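Local structure of Non-structural protein 2 (Human rotavirus C, 2GU0) at residues A127-K130 and L131-K134. The protein probably binds single-stranded RNA, hydrolyses nucleoside triphosphates and unwinds RNA helices as a homooctamer, serving viral genome replication and packaging in virus factories. Residues are numbered along the deposited sequence; the frame is centred on the assembly and turned at random.
Sequences ANVK and LRVK
N128 crosses the L131 side chain with its amide, OD1 3.4 Å from L131 CB, and caps the first turn of helix 129-139. From the N-cap position its OD1 accepts the backbone N-H of L131 at 2.9 Å, an almost straight bond (172° at the hydrogen), with the donor tilted out of the amide's carbonyl plane. The torsion that makes this possible sets CG anti to the backbone N (chi1 -169°), which puts the amide beside the carbonyl carbon, on the side of the turn that follows. Asparagine suits the place because its short branch carries an acceptor to an N-H that has no earlier helical carbonyl to meet. Leucine supplies an apolar branch that lies across the amide, L131 CD1 3.7 Å from N128 ND2, and touches I124, L125 and L151. Behind the cap, R132 N bonds to N128 O, and V133 N to V129 O at 2.9 Å. V129 CG1 meets V133 CG2 at 4.0 Å; one turn apart, these compact apolar valines both press on M89 of helix 74-90. Arginine is long enough to turn back, bending at chi3 (69°): V129 CA lies over one guanidinium face, and NH1 donates to L125 O and weakly to N126 O in the preceding loop. A positive group near a helix N-terminus would probably be disfavoured by the helix dipole, for which these carbonyls may compensate.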
loop_
_atom_site.group_PDB
_atom_site.type_symbol
_atom_site.label_atom_id
_atom_site.label_comp_id
_atom_site.label_asym_id
_atom_site.label_seq_id
_atom_site.Cartn_x
_atom_site.Cartn_y
_atom_site.Cartn_z
ATOM N N ALA A 127 12.119 -13.749 29.166
ATOM C CA ALA A 127 13.399 -13.430 29.791
ATOM C C ALA A 127 13.924 -14.511 30.715
ATOM O O ALA A 127 15.125 -14.694 30.846
ATOM C CB ALA A 127 13.286 -12.132 30.554
ATOM N N ASN A 128 13.034 -15.232 31.373
ATOM C CA ASN A 128 13.499 -16.266 32.275
ATOM C C ASN A 128 13.960 -17.477 31.487
ATOM O O ASN A 128 13.146 -18.263 31.003
ATOM C CB ASN A 128 12.402 -16.673 33.246
ATOM C CG ASN A 128 12.925 -17.548 34.352
ATOM O OD1 ASN A 128 13.610 -18.547 34.101
ATOM N ND2 ASN A 128 12.615 -17.178 35.589
ATOM N N VAL A 129 15.274 -17.621 31.368
ATOM C CA VAL A 129 15.868 -18.723 30.625
ATOM C C VAL A 129 15.749 -20.092 31.287
ATOM O O VAL A 129 15.420 -21.074 30.625
ATOM C CB VAL A 129 17.351 -18.438 30.350
ATOM C CG1 VAL A 129 18.018 -19.657 29.737
ATOM C CG2 VAL A 129 17.471 -17.249 29.435
ATOM N N LYS A 130 16.020 -20.169 32.581
ATOM C CA LYS A 130 15.943 -21.450 33.268
ATOM C C LYS A 130 14.593 -22.122 33.084
ATOM O O LYS A 130 14.525 -23.321 32.783
ATOM C CB LYS A 130 16.258 -21.282 34.758
ATOM C CG LYS A 130 17.720 -20.953 35.030
ATOM C CD LYS A 130 18.122 -21.325 36.450
ATOM C CE LYS A 130 19.600 -21.046 36.701
ATOM N NZ LYS A 130 19.945 -19.612 36.457
ATOM N N LEU A 131 13.518 -21.351 33.262
ATOM C CA LEU A 131 12.167 -21.879 33.090
ATOM C C LEU A 131 11.954 -22.274 31.634
ATOM O O LEU A 131 11.381 -23.327 31.348
ATOM C CB LEU A 131 11.129 -20.847 33.513
ATOM C CG LEU A 131 11.043 -20.641 35.025
ATOM C CD1 LEU A 131 9.885 -19.718 35.391
ATOM C CD2 LEU A 131 10.855 -21.998 35.673
ATOM N N ARG A 132 12.435 -21.435 30.719
ATOM C CA ARG A 132 12.323 -21.710 29.292
ATOM C C ARG A 132 12.917 -23.078 28.968
ATOM O O ARG A 132 12.277 -23.903 28.321
ATOM C CB ARG A 132 13.048 -20.633 28.490
ATOM C CG ARG A 132 12.913 -20.772 26.986
ATOM C CD ARG A 132 13.016 -19.405 26.350
ATOM N NE ARG A 132 14.355 -18.845 26.468
ATOM C CZ ARG A 132 14.628 -17.556 26.661
ATOM N NH1 ARG A 132 13.647 -16.667 26.774
ATOM N NH2 ARG A 132 15.893 -17.149 26.715
ATOM N N VAL A 133 14.139 -23.324 29.430
ATOM C CA VAL A 133 14.795 -24.602 29.176
ATOM C C VAL A 133 13.959 -25.763 29.714
ATOM O O VAL A 133 13.824 -26.796 29.058
ATOM C CB VAL A 133 16.202 -24.641 29.813
ATOM C CG1 VAL A 133 16.870 -25.965 29.522
ATOM C CG2 VAL A 133 17.043 -23.515 29.267
ATOM N N LYS A 134 13.388 -25.593 30.903
ATOM C CA LYS A 134 12.568 -26.656 31.486
ATOM C C LYS A 134 11.298 -26.902 30.686
ATOM O O LYS A 134 10.939 -28.051 30.441
ATOM C CB LYS A 134 12.200 -26.327 32.939
ATOM C CG LYS A 134 13.162 -26.883 33.971
ATOM C CD LYS A 134 12.923 -26.276 35.347
ATOM C CE LYS A 134 14.031 -26.674 36.324
ATOM N NZ LYS A 134 13.882 -25.986 37.635
#